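Local coordinates for extracellular solute-binding protein, family 5 (Chelativorans sp., PDB 6WM6) that binds EDTA and related aminopolycarboxylates in the periplasm, probably delivering them to an ABC transporter for uptake, at residues Phe475-Arg480 and Gly485-Lys490; Val469-Ile474 and Glu493-Ala498; Ala153-Asp158 and Ser462-Pro467; Ala364-Ala369 and Glu513-Ala518. All coordinates share one frame; numbering follows the deposited sequence. Where two conformers were deposited one is given.

Contact 1 (Phe475-Arg480 and Gly485-Lys490). With SO4 (sulfate ion), chain C.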
loop_
_atom_site.group_PDB
_atom_site.type_symbol
_atom_site.label_atom_id
_atom_site.label_comp_id
_atom_site.label_asym_id
_atom_site.label_seq_id
_atom_site.Cartn_x
_atom_site.Cartn_y
_atom_site.Cartn_z
ATOM N N PHE A 475 15.284 -1.865 0.142
ATOM C CA PHE A 475 16.555 -2.004 0.842
ATOM C C PHE A 475 17.725 -2.307 -0.079
ATOM O O PHE A 475 18.849 -2.418 0.405
ATOM C CB PHE A 475 16.474 -3.071 1.945
ATOM C CG PHE A 475 15.479 -2.742 3.021
ATOM C CD1 PHE A 475 15.838 -1.922 4.096
ATOM C CD2 PHE A 475 14.189 -3.238 2.995
ATOM C CE1 PHE A 475 14.924 -1.610 5.085
ATOM C CE2 PHE A 475 13.277 -2.924 3.974
ATOM C CZ PHE A 475 13.642 -2.089 5.011
ATOM N N LEU A 476 17.491 -2.443 -1.372
ATOM C CA LEU A 476 18.555 -2.800 -2.307
ATOM C C LEU A 476 19.183 -1.532 -2.852
ATOM O O LEU A 476 18.521 -0.494 -3.010
ATOM C CB LEU A 476 17.992 -3.644 -3.449
ATOM C CG LEU A 476 17.900 -5.165 -3.258
ATOM C CD1 LEU A 476 17.357 -5.566 -1.909
ATOM C CD2 LEU A 476 17.048 -5.773 -4.365
ATOM N N ARG A 477 20.478 -1.600 -3.116
ATOM C CA ARG A 477 21.113 -0.507 -3.833
ATOM C C ARG A 477 20.370 -0.305 -5.155
ATOM O O ARG A 477 19.935 -1.264 -5.803
ATOM C CB ARG A 477 22.575 -0.840 -4.109
ATOM C CG ARG A 477 23.434 -0.961 -2.876
ATOM C CD ARG A 477 24.725 -1.698 -3.206
ATOM N NE ARG A 477 24.525 -3.143 -3.298
ATOM C CZ ARG A 477 25.491 -4.014 -3.573
ATOM N NH1 ARG A 477 26.728 -3.591 -3.791
ATOM N NH2 ARG A 477 25.218 -5.310 -3.631
ATOM N N ASP A 478 20.166 0.948 -5.527
ATOM C CA ASP A 478 19.593 1.278 -6.828
ATOM C C ASP A 478 18.150 0.800 -6.991
ATOM O O ASP A 478 17.725 0.467 -8.097
ATOM C CB ASP A 478 20.455 0.738 -7.978
ATOM C CG ASP A 478 21.904 1.173 -7.879
ATOM O OD1 ASP A 478 22.164 2.273 -7.348
ATOM O OD2 ASP A 478 22.782 0.412 -8.335
ATOM N N THR A 479 17.365 0.786 -5.914
ATOM C CA THR A 479 15.939 0.503 -6.021
ATOM C C THR A 479 15.116 1.769 -5.804
ATOM O O THR A 479 15.581 2.759 -5.230
ATOM C CB THR A 479 15.460 -0.600 -5.062
ATOM O OG1 THR A 479 15.967 -0.383 -3.740
ATOM C CG2 THR A 479 15.885 -1.970 -5.572
ATOM N N ARG A 480 13.862 1.700 -6.258
ATOM C CA ARG A 480 13.028 2.890 -6.372
ATOM C C ARG A 480 12.707 3.519 -5.023
ATOM O O ARG A 480 12.474 4.732 -4.952
ATOM C CB ARG A 480 11.744 2.516 -7.121
ATOM C CG ARG A 480 10.562 3.458 -6.931
ATOM C CD ARG A 480 9.336 2.892 -7.651
ATOM N NE ARG A 480 9.201 1.471 -7.348
ATOM C CZ ARG A 480 8.300 0.944 -6.523
ATOM N NH1 ARG A 480 7.391 1.708 -5.922
ATOM N NH2 ARG A 480 8.307 -0.362 -6.311
ATOM N N GLY A 485 19.514 5.131 1.955
ATOM C CA GLY A 485 20.890 4.767 1.698
ATOM C C GLY A 485 21.360 3.432 2.235
ATOM O O GLY A 485 22.547 3.285 2.513
ATOM N N PHE A 486 20.470 2.449 2.371
ATOM C CA PHE A 486 20.922 1.101 2.704
ATOM C C PHE A 486 21.851 0.626 1.600
ATOM O O PHE A 486 21.615 0.865 0.409
ATOM C CB PHE A 486 19.743 0.146 2.898
ATOM C CG PHE A 486 18.942 0.434 4.144
ATOM C CD1 PHE A 486 19.348 -0.042 5.378
ATOM C CD2 PHE A 486 17.811 1.206 4.070
ATOM C CE1 PHE A 486 18.625 0.246 6.523
ATOM C CE2 PHE A 486 17.081 1.501 5.201
ATOM C CZ PHE A 486 17.503 1.017 6.432
ATOM N N ASN A 487 22.957 0.016 2.007
ATOM C CA ASN A 487 24.006 -0.375 1.070
ATOM C C ASN A 487 24.755 -1.540 1.682
ATOM O O ASN A 487 25.820 -1.362 2.297
ATOM C CB ASN A 487 24.915 0.815 0.753
ATOM C CG ASN A 487 25.998 0.458 -0.248
ATOM O OD1 ASN A 487 26.101 -0.686 -0.677
ATOM N ND2 ASN A 487 26.809 1.438 -0.620
ATOM N N ASP A 488 24.208 -2.720 1.557
ATOM C CA ASP A 488 24.738 -3.891 2.251
ATOM C C ASP A 488 24.454 -5.131 1.421
ATOM O O ASP A 488 23.313 -5.624 1.383
ATOM C CB ASP A 488 24.143 -4.013 3.651
ATOM C CG ASP A 488 24.866 -5.037 4.496
ATOM O OD1 ASP A 488 25.594 -5.888 3.920
ATOM O OD2 ASP A 488 24.734 -4.996 5.735
ATOM N N PRO A 489 25.468 -5.673 0.742
ATOM C CA PRO A 489 25.242 -6.899 -0.039
ATOM C C PRO A 489 24.681 -8.045 0.786
ATOM O O PRO A 489 23.980 -8.896 0.230
ATOM C CB PRO A 489 26.628 -7.219 -0.613
ATOM C CG PRO A 489 27.334 -5.890 -0.632
ATOM C CD PRO A 489 26.845 -5.164 0.593
ATOM N N LYS A 490 24.977 -8.109 2.083
ATOM C CA LYS A 490 24.425 -9.182 2.915
ATOM C C LYS A 490 22.912 -9.048 3.072
ATOM O O LYS A 490 22.187 -10.048 2.993
ATOM C CB LYS A 490 25.124 -9.188 4.274
ATOM C CG LYS A 490 24.697 -10.300 5.222
ATOM C CD LYS A 490 24.872 -11.684 4.611
ATOM C CE LYS A 490 24.624 -12.777 5.648
ATOM N NZ LYS A 490 24.783 -14.147 5.084
HETATM S S SO4 C . 3.832 1.547 -3.458
HETATM O O1 SO4 C . 2.901 0.520 -3.929
HETATM O O2 SO4 C . 3.490 2.813 -4.100
HETATM O O3 SO4 C . 3.686 1.705 -2.008
HETATM O O4 SO4 C . 5.191 1.166 -3.813
HETATM O O HOH W 1 21.640 -2.690 0.162
#

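Contact 2 (Val469-Ile474 and Glu493-Ala498). With SO4 (sulfate ion), chain D.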
loop_
_atom_site.group_PDB
_atom_site.type_symbol
_atom_site.label_atom_id
_atom_site.label_comp_id
_atom_site.label_asym_id
_atom_site.label_seq_id
_atom_site.Cartn_x
_atom_site.Cartn_y
_atom_site.Cartn_z
ATOM N N VAL A 469 9.124 -9.553 -0.754
ATOM C CA VAL A 469 8.925 -8.845 -2.017
ATOM C C VAL A 469 9.000 -7.345 -1.787
ATOM O O VAL A 469 9.703 -6.619 -2.500
ATOM C CB VAL A 469 7.610 -9.273 -2.685
ATOM C CG1 VAL A 469 7.367 -8.425 -3.956
ATOM C CG2 VAL A 469 7.661 -10.760 -3.032
ATOM N N LYS A 470 8.324 -6.861 -0.745
ATOM C CA LYS A 470 8.393 -5.437 -0.445
ATOM C C LYS A 470 9.814 -5.023 -0.120
ATOM O O LYS A 470 10.293 -3.969 -0.569
ATOM C CB LYS A 470 7.469 -5.091 0.724
ATOM C CG LYS A 470 7.528 -3.635 1.199
ATOM C CD LYS A 470 7.040 -2.711 0.117
ATOM C CE LYS A 470 6.962 -1.268 0.605
ATOM N NZ LYS A 470 6.314 -0.442 -0.416
ATOM N N ALA A 471 10.520 -5.843 0.651
ATOM C CA ALA A 471 11.871 -5.486 1.059
ATOM C C ALA A 471 12.785 -5.301 -0.133
ATOM O O ALA A 471 13.669 -4.431 -0.108
ATOM C CB ALA A 471 12.410 -6.562 1.999
ATOM N N GLY A 472 12.589 -6.091 -1.192
ATOM C CA GLY A 472 13.389 -5.955 -2.394
ATOM C C GLY A 472 13.186 -4.643 -3.115
ATOM O O GLY A 472 14.006 -4.298 -3.989
ATOM N N GLN A 473 12.142 -3.898 -2.793
ATOM C CA GLN A 473 11.886 -2.578 -3.380
ATOM C C GLN A 473 12.445 -1.434 -2.572
ATOM O O GLN A 473 12.535 -0.311 -3.098
ATOM C CB GLN A 473 10.375 -2.327 -3.440
ATOM C CG GLN A 473 9.625 -3.252 -4.308
ATOM C CD GLN A 473 10.062 -3.129 -5.741
ATOM O OE1 GLN A 473 9.961 -2.056 -6.338
ATOM N NE2 GLN A 473 10.573 -4.219 -6.296
ATOM N N ILE A 474 12.862 -1.673 -1.339
ATOM C CA ILE A 474 13.223 -0.632 -0.394
ATOM C C ILE A 474 14.703 -0.677 -0.034
ATOM O O ILE A 474 15.317 0.366 0.178
ATOM C CB ILE A 474 12.379 -0.749 0.903
ATOM C CG1 ILE A 474 10.923 -0.399 0.669
ATOM C CG2 ILE A 474 12.983 0.155 2.003
ATOM C CD1 ILE A 474 10.083 -0.671 1.913
ATOM N N GLU A 493 21.449 -10.250 -0.202
ATOM C CA GLU A 493 21.508 -11.701 -0.317
ATOM C C GLU A 493 20.405 -12.346 0.516
ATOM O O GLU A 493 19.733 -13.287 0.062
ATOM C CB GLU A 493 22.883 -12.189 0.120
ATOM C CG GLU A 493 23.037 -13.700 0.230
ATOM C CD GLU A 493 24.391 -14.099 0.799
ATOM O OE1 GLU A 493 25.087 -13.225 1.362
ATOM O OE2 GLU A 493 24.760 -15.286 0.678
ATOM N N ILE A 494 20.208 -11.861 1.742
ATOM C CA ILE A 494 19.174 -12.411 2.605
ATOM C C ILE A 494 17.795 -12.209 2.002
ATOM O O ILE A 494 16.967 -13.130 2.008
ATOM C CB ILE A 494 19.259 -11.772 4.001
ATOM C CG1 ILE A 494 20.536 -12.187 4.734
ATOM C CG2 ILE A 494 18.029 -12.163 4.835
ATOM C CD1 ILE A 494 20.912 -11.245 5.845
ATOM N N ILE A 495 17.526 -11.013 1.473
ATOM C CA ILE A 495 16.224 -10.740 0.875
ATOM C C ILE A 495 15.976 -11.679 -0.299
ATOM O O ILE A 495 14.873 -12.209 -0.458
ATOM C CB ILE A 495 16.117 -9.251 0.476
ATOM C CG1 ILE A 495 16.041 -8.367 1.715
ATOM C CG2 ILE A 495 14.929 -9.038 -0.460
ATOM C CD1 ILE A 495 16.189 -6.874 1.441
ATOM N N GLY A 496 17.011 -11.946 -1.097
ATOM C CA GLY A 496 16.849 -12.840 -2.229
ATOM C C GLY A 496 16.557 -14.267 -1.795
ATOM O O GLY A 496 15.692 -14.943 -2.372
ATOM N N LYS A 497 17.246 -14.739 -0.751
ATOM C CA LYS A 497 16.943 -16.070 -0.230
ATOM C C LYS A 497 15.531 -16.124 0.337
ATOM O O LYS A 497 14.806 -17.103 0.139
ATOM C CB LYS A 497 17.960 -16.463 0.842
ATOM C CG LYS A 497 19.328 -16.781 0.261
ATOM C CD LYS A 497 20.360 -17.049 1.339
ATOM C CE LYS A 497 21.706 -17.404 0.722
ATOM N NZ LYS A 497 22.744 -17.639 1.763
ATOM N N ALA A 498 15.092 -15.055 0.998
ATOM C CA ALA A 498 13.756 -15.043 1.563
ATOM C C ALA A 498 12.693 -15.054 0.466
ATOM O O ALA A 498 11.634 -15.678 0.617
ATOM C CB ALA A 498 13.584 -13.804 2.449
HETATM S S SO4 D . 11.102 -5.355 -9.492
HETATM O O1 SO4 D . 10.697 -4.596 -10.688
HETATM O O2 SO4 D . 9.907 -5.817 -8.780
HETATM O O3 SO4 D . 11.837 -4.497 -8.563
HETATM O O4 SO4 D . 11.907 -6.504 -9.888
#

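Contact 3 (Ala153-Asp158 and Ser462-Pro467). With SO4 (sulfate ion), chain D; EDO (1,2-ethanediol), chain I.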
loop_
_atom_site.group_PDB
_atom_site.type_symbol
_atom_site.label_atom_id
_atom_site.label_comp_id
_atom_site.label_asym_id
_atom_site.label_seq_id
_atom_site.Cartn_x
_atom_site.Cartn_y
_atom_site.Cartn_z
ATOM N N ALA A 153 6.320 -1.978 -11.048
ATOM C CA ALA A 153 7.354 -2.939 -10.675
ATOM C C ALA A 153 6.956 -4.315 -11.187
ATOM O O ALA A 153 5.773 -4.594 -11.355
ATOM C CB ALA A 153 7.534 -3.008 -9.151
ATOM N N SER A 154 7.952 -5.174 -11.381
ATOM C CA SER A 154 7.696 -6.496 -11.952
ATOM C C SER A 154 7.063 -7.432 -10.931
ATOM O O SER A 154 6.213 -8.261 -11.286
ATOM C CB SER A 154 8.992 -7.105 -12.478
ATOM O OG SER A 154 8.754 -8.306 -13.207
ATOM N N TYR A 155 7.536 -7.350 -9.681
ATOM C CA TYR A 155 6.999 -8.114 -8.555
ATOM C C TYR A 155 6.988 -9.602 -8.854
ATOM O O TYR A 155 6.100 -10.346 -8.424
ATOM C CB TYR A 155 5.645 -7.585 -8.132
ATOM C CG TYR A 155 5.732 -6.277 -7.377
ATOM C CD1 TYR A 155 6.739 -6.059 -6.445
ATOM C CD2 TYR A 155 4.808 -5.271 -7.593
ATOM C CE1 TYR A 155 6.821 -4.880 -5.750
ATOM C CE2 TYR A 155 4.879 -4.078 -6.891
ATOM C CZ TYR A 155 5.889 -3.895 -5.973
ATOM O OH TYR A 155 5.960 -2.721 -5.273
ATOM N N GLY A 156 7.997 -10.038 -9.580
ATOM C CA GLY A 156 8.219 -11.433 -9.844
ATOM C C GLY A 156 7.775 -11.913 -11.202
ATOM O O GLY A 156 8.073 -13.052 -11.543
ATOM N N HIS A 157 7.054 -11.099 -11.989
ATOM C CA HIS A 157 6.655 -11.564 -13.311
ATOM C C HIS A 157 7.882 -11.896 -14.153
ATOM O O HIS A 157 7.831 -12.788 -15.009
ATOM C CB HIS A 157 5.760 -10.535 -14.028
ATOM C CG HIS A 157 4.373 -10.440 -13.459
ATOM N ND1 HIS A 157 4.018 -9.472 -12.539
ATOM C CD2 HIS A 157 3.261 -11.200 -13.652
ATOM C CE1 HIS A 157 2.745 -9.640 -12.197
ATOM N NE2 HIS A 157 2.262 -10.670 -12.866
ATOM N N ASP A 158 9.004 -11.212 -13.905
ATOM C CA ASP A 158 10.233 -11.506 -14.628
ATOM C C ASP A 158 10.814 -12.878 -14.284
ATOM O O ASP A 158 11.672 -13.375 -15.036
ATOM C CB ASP A 158 11.284 -10.395 -14.467
ATOM C CG ASP A 158 11.598 -10.047 -13.035
ATOM O OD1 ASP A 158 10.922 -10.484 -12.097
ATOM O OD2 ASP A 158 12.577 -9.280 -12.829
ATOM N N SER A 462 3.849 1.316 2.471
ATOM C CA SER A 462 2.683 0.436 2.350
ATOM C C SER A 462 3.197 -1.006 2.331
ATOM O O SER A 462 3.854 -1.436 1.368
ATOM C CB SER A 462 1.929 0.724 1.044
ATOM O OG SER A 462 1.471 2.052 0.993
ATOM N N GLN A 463 2.884 -1.770 3.365
ATOM C CA GLN A 463 3.335 -3.155 3.436
ATOM C C GLN A 463 2.530 -4.054 2.501
ATOM O O GLN A 463 1.341 -3.823 2.254
ATOM C CB GLN A 463 3.229 -3.678 4.872
ATOM C CG GLN A 463 3.573 -5.153 5.061
ATOM C CD GLN A 463 5.024 -5.480 4.773
ATOM O OE1 GLN A 463 5.585 -5.077 3.742
ATOM N NE2 GLN A 463 5.664 -6.196 5.697
ATOM N N GLN A 464 3.194 -5.096 1.998
ATOM C CA GLN A 464 2.624 -6.109 1.126
ATOM C C GLN A 464 2.431 -7.422 1.876
ATOM O O GLN A 464 2.969 -7.664 2.964
ATOM C CB GLN A 464 3.552 -6.321 -0.084
ATOM C CG GLN A 464 3.674 -5.091 -0.938
ATOM C CD GLN A 464 4.747 -5.240 -2.004
ATOM O OE1 GLN A 464 5.179 -6.364 -2.317
ATOM N NE2 GLN A 464 5.172 -4.113 -2.581
ATOM N N VAL A 465 1.685 -8.329 1.232
ATOM C CA VAL A 465 1.440 -9.636 1.812
ATOM C C VAL A 465 2.724 -10.434 1.953
ATOM O O VAL A 465 2.857 -11.239 2.881
ATOM C CB VAL A 465 0.407 -10.402 0.959
ATOM C CG1 VAL A 465 0.324 -11.863 1.375
ATOM C CG2 VAL A 465 -0.955 -9.736 1.090
ATOM N N PHE A 466 3.697 -10.229 1.043
ATOM C CA PHE A 466 4.986 -10.918 1.111
ATOM C C PHE A 466 6.059 -9.932 1.543
ATOM O O PHE A 466 6.573 -9.163 0.709
ATOM C CB PHE A 466 5.339 -11.527 -0.251
ATOM C CG PHE A 466 4.323 -12.510 -0.739
ATOM C CD1 PHE A 466 4.247 -13.765 -0.179
ATOM C CD2 PHE A 466 3.453 -12.168 -1.751
ATOM C CE1 PHE A 466 3.292 -14.682 -0.631
ATOM C CE2 PHE A 466 2.506 -13.084 -2.208
ATOM C CZ PHE A 466 2.433 -14.318 -1.634
ATOM N N PRO A 467 6.453 -9.928 2.811
ATOM C CA PRO A 467 7.500 -8.994 3.256
ATOM C C PRO A 467 8.760 -9.029 2.429
ATOM O O PRO A 467 9.380 -7.974 2.208
ATOM C CB PRO A 467 7.745 -9.432 4.706
ATOM C CG PRO A 467 6.396 -9.884 5.159
ATOM C CD PRO A 467 5.806 -10.613 3.950
HETATM S S SO4 D . 11.102 -5.355 -9.492
HETATM O O1 SO4 D . 10.697 -4.596 -10.688
HETATM O O2 SO4 D . 9.907 -5.817 -8.780
HETATM O O3 SO4 D . 11.837 -4.497 -8.563
HETATM O O4 SO4 D . 11.907 -6.504 -9.888
HETATM C C1 EDO I . -0.189 -6.983 -2.293
HETATM O O1 EDO I . 0.709 -7.668 -1.414
HETATM C C2 EDO I . -0.845 -5.821 -1.558
HETATM O O2 EDO I . 0.123 -4.820 -1.206
#

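Contact 4 (Ala364-Ala369 and Glu513-Ala518)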
loop_
_atom_site.group_PDB
_atom_site.type_symbol
_atom_site.label_atom_id
_atom_site.label_comp_id
_atom_site.label_asym_id
_atom_site.label_seq_id
_atom_site.Cartn_x
_atom_site.Cartn_y
_atom_site.Cartn_z
ATOM N N ALA A 364 9.288 -8.707 15.372
ATOM C CA ALA A 364 9.800 -8.523 16.725
ATOM C C ALA A 364 10.163 -7.052 16.862
ATOM O O ALA A 364 10.361 -6.360 15.870
ATOM C CB ALA A 364 11.037 -9.397 16.996
ATOM N N ASP A 365 10.268 -6.587 18.113
ATOM C CA ASP A 365 10.634 -5.193 18.399
ATOM C C ASP A 365 12.163 -5.055 18.353
ATOM O O ASP A 365 12.867 -4.923 19.361
ATOM C CB ASP A 365 10.060 -4.710 19.725
ATOM C CG ASP A 365 10.344 -3.235 19.957
ATOM O OD1 ASP A 365 10.829 -2.585 19.010
ATOM O OD2 ASP A 365 10.077 -2.746 21.072
ATOM N N ARG A 366 12.681 -5.069 17.131
ATOM C CA ARG A 366 14.105 -4.900 16.881
ATOM C C ARG A 366 14.551 -3.461 17.123
ATOM O O ARG A 366 15.718 -3.221 17.461
ATOM C CB ARG A 366 14.405 -5.378 15.464
ATOM C CG ARG A 366 14.120 -6.876 15.352
ATOM C CD ARG A 366 14.359 -7.529 13.962
ATOM N NE ARG A 366 14.086 -8.955 14.124
ATOM C CZ ARG A 366 13.000 -9.591 13.688
ATOM N NH1 ARG A 366 12.107 -8.982 12.933
ATOM N NH2 ARG A 366 12.824 -10.863 14.000
ATOM N N ARG A 367 13.635 -2.509 16.986
ATOM C CA ARG A 367 13.869 -1.109 17.340
ATOM C C ARG A 367 14.221 -0.968 18.819
ATOM O O ARG A 367 15.288 -0.455 19.180
ATOM C CB ARG A 367 12.578 -0.348 16.994
ATOM C CG ARG A 367 12.575 1.147 17.258
ATOM C CD ARG A 367 11.176 1.718 17.006
ATOM N NE ARG A 367 10.250 1.431 18.086
ATOM C CZ ARG A 367 9.050 1.958 18.209
ATOM N NH1 ARG A 367 8.584 2.777 17.293
ATOM N NH2 ARG A 367 8.301 1.682 19.277
ATOM N N GLY A 368 13.339 -1.448 19.693
ATOM C CA GLY A 368 13.568 -1.328 21.123
ATOM C C GLY A 368 14.725 -2.164 21.612
ATOM O O GLY A 368 15.394 -1.787 22.574
ATOM N N ALA A 369 14.989 -3.294 20.957
ATOM C CA ALA A 369 16.118 -4.128 21.336
ATOM C C ALA A 369 17.431 -3.360 21.242
ATOM O O ALA A 369 18.400 -3.692 21.929
ATOM C CB ALA A 369 16.188 -5.365 20.448
ATOM N N GLU A 513 16.853 -11.895 9.652
ATOM C CA GLU A 513 18.250 -11.478 9.731
ATOM C C GLU A 513 18.477 -10.146 9.039
ATOM O O GLU A 513 19.269 -9.311 9.514
ATOM C CB GLU A 513 19.154 -12.570 9.149
ATOM C CG GLU A 513 20.624 -12.288 9.391
ATOM C CD GLU A 513 21.567 -13.294 8.744
ATOM O OE1 GLU A 513 21.104 -14.253 8.078
ATOM O OE2 GLU A 513 22.803 -13.119 8.904
ATOM N N ALA A 514 17.804 -9.916 7.916
ATOM C CA ALA A 514 17.934 -8.638 7.226
ATOM C C ALA A 514 17.306 -7.514 8.035
ATOM O O ALA A 514 17.828 -6.405 8.055
ATOM C CB ALA A 514 17.292 -8.711 5.844
ATOM N N ASP A 515 16.197 -7.779 8.717
ATOM C CA ASP A 515 15.588 -6.781 9.585
ATOM C C ASP A 515 16.552 -6.375 10.689
ATOM O O ASP A 515 16.679 -5.181 11.012
ATOM C CB ASP A 515 14.281 -7.342 10.153
ATOM C CG ASP A 515 13.306 -6.295 10.659
ATOM O OD1 ASP A 515 13.367 -5.098 10.279
ATOM O OD2 ASP A 515 12.418 -6.686 11.446
ATOM N N GLU A 516 17.259 -7.343 11.281
ATOM C CA GLU A 516 18.250 -7.033 12.313
ATOM C C GLU A 516 19.334 -6.123 11.754
ATOM O O GLU A 516 19.682 -5.105 12.361
ATOM C CB GLU A 516 18.871 -8.333 12.854
ATOM C CG GLU A 516 17.883 -9.332 13.469
ATOM C CD GLU A 516 17.460 -9.048 14.888
ATOM O OE1 GLU A 516 18.030 -8.154 15.531
ATOM O OE2 GLU A 516 16.543 -9.763 15.389
ATOM N N LEU A 517 19.895 -6.477 10.599
ATOM C CA LEU A 517 20.971 -5.673 10.007
ATOM C C LEU A 517 20.466 -4.295 9.608
ATOM O O LEU A 517 21.182 -3.302 9.744
ATOM C CB LEU A 517 21.556 -6.405 8.808
ATOM C CG LEU A 517 22.293 -7.709 9.110
ATOM C CD1 LEU A 517 22.664 -8.429 7.822
ATOM C CD2 LEU A 517 23.538 -7.465 9.961
ATOM N N ALA A 518 19.258 -4.203 9.077
ATOM C CA ALA A 518 18.719 -2.906 8.697
ATOM C C ALA A 518 18.549 -2.016 9.921
ATOM O O ALA A 518 18.830 -0.819 9.872
ATOM C CB ALA A 518 17.397 -3.100 7.971
#

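Contact 1 (Phe475-Arg480 and Gly485-Lys490)
F475 and F486 stand abreast where the chain, having left helix 467-474, doubles back toward helix 489-499; their CA atoms are 5.7 Å apart, a spacing repeated between R477 and N487. The two backbones exchange no direct bond. Instead a water donates to F475 O at 2.8 Å and accepts from D488 N. Side by side, the phenylalanines form a T-shaped pair with planes at 65°: the edge of F475 is turned to the face of F486, and F475 CD1 sits over the ring centre, 3.7 Å above its plane. A518 of helix 504-521 touches both rings. Farther out, the R477 chain, bent at chi3 (-78°), crosses N487 and P489. P489 CG lies over one guanidinium face, 3.7 Å from R477 NH2, and N487 OD1 comes within 3.1 Å of R477 CD. R477 NE makes its salt bridge with E492, on the helix that D488 N-caps, D488 OD1 accepting from K490 N at 2.9 Å. The chemistry thus divides: aromatic and apolar contact in the buried part, and an arginine at the surface whose charge is paired with E492 while its flat group rests on proline.

Contact 2 (Val469-Ile474 and Glu493-Ala498)
The peptide plane joining A471 to G472 is the flat group on which I495 rests, and both methyls of the isoleucine lie on the same face of it. I495 CG2 is almost straight above the nitrogen, 3.8 Å from G472 N, while I495 CD1 stands over the carbonyl oxygen, 3.8 Å from A471 O. A471 O also accepts the helical bond from I474 N. A second flat group, the amide of Q473, belongs to another side of the helix; in the conformer described, Q473 NE2 donates to sulfate O3 at 2.6 Å. Besides covering the peptide, I495 CD1 meets the A471 methyl, with 3.8 Å to A471 CB. With CG2 anti to the backbone N and CG1 beside it (chi1 -70°), the two branches are laid side by side over one face of the peptide. Replacing I495 by alanine would remove both methyls and would probably leave the A471 side chain and the peptide face without their apolar cover, opening a gap between the helices. The contact is small, made by van der Waals contact alone. It joins helix 467-474 to helix 489-499, which also packs on helix 504-521 through I494, on E513, A514 and L517, while I495 touches L511 as well.

Contact 3 (Ala153-Asp158 and Ser462-Pro467)
A type I' beta turn, S154 to H157, presents Y155 to Q464 in the loop before helix 467-474, joining two distant parts of the family 5 solute-binding fold. The turn leads into strand 160-165 of a four-stranded antiparallel sheet, whereas Q464 follows strand 456-462 of the large mixed sheet; the arrangement is consistent with a contact between lobes of a periplasmic binding protein. Backbone angles at G156 call for glycine, and S154 O accepts from both H157 N and H157 ND1, the imidazole bond being 2.8 Å and running nearly along the C=O axis. S154 OG takes D158 N as well. The tyrosine, one of two modelled conformers, has the A153 methyl over the centre of one ring face, 3.6 Å above the plane. Q464 extends beyond CG to meet it obliquely, amide and ring planes 87° apart. Q464 NE2 then gives a weak, bent hydrogen bond of 3.1 Å to Y155 OH, with an angle of 126° at the hydrogen. A sulfate sits at the turn, held by S154 N (2.9 Å to O1) and Y155 N (3.0 Å to O2); R143 and Q473 also bond to it. On the Q464 side, an ethanediol lies against the loop, its O1 accepting an almost straight bond of 2.9 Å from V465 N.

Contact 4 (Ala364-Ala369 and Glu513-Ala518)
R366 runs fully extended from CG to NE (chi2 179°), which carries its guanidinium out to helix 504-521, where D515 and E516 approach it from neighbouring positions. E516 has to fold to arrive there: its chain is bent at chi2 (-81°), bringing OE2 back to the NE edge of the guanidinium. R366 NE donates to E516 OE2 at 2.9 Å, the oxygen lying in the guanidinium plane but being met from above its own carboxylate plane. R366 NH1 donates to D515 OD2 at 2.8 Å, here through the anti lone pair of the oxygen, with the carboxylate turned 67° from the guanidinium. Both bonds are salt bridges, and together they form a network in which one guanidinium bridges two consecutive acids of the helix, E516 at the NE edge and D515 on the other side of the arginine, at NH1. The A364 methyl covers one guanidinium face, 3.8 Å above its plane, and NH1 has a second acceptor in G362 O, so the rotation of the group is well fixed. Exchanging R366 for leucine would probably leave two neighbouring carboxylates, D515 buried, without their shared cation. Each acid has an outside partner as well: D515 OD2 binds S353 OG and D515 OD1 takes V354 N, while E516 OE1 pairs with R370. The arginine lies in a short, weakly bonded helical turn. D365, the centre of an inverse gamma turn, N-caps it, with D365 OD1 accepting a nearly straight bond of 2.8 Å from G368 N.

Contacts 1, 2 and 4 gather around helices 489-499 and 504-521. The centres of contacts 1 and 2 are 10 Å apart, and contact 1 is nested in the loop that contact 2 closes; L476 CD1 meets I495 CD1 at 3.8 Å. Contact 4 lies farther off, 17 Å from contact 1 and 15 Å from contact 2 between centres, yet it adjoins both, F486 CE1 coming 3.5 Å from A518 O. Contact 3, centred 10 Å from contact 2, meets it through V469 CG1, 3.5 Å from Y155 CD1, and the two share one sulfate, probably from the crystallisation liquor. Contacts 3 and 4 do not touch, their nearest atoms being about 9 Å apart.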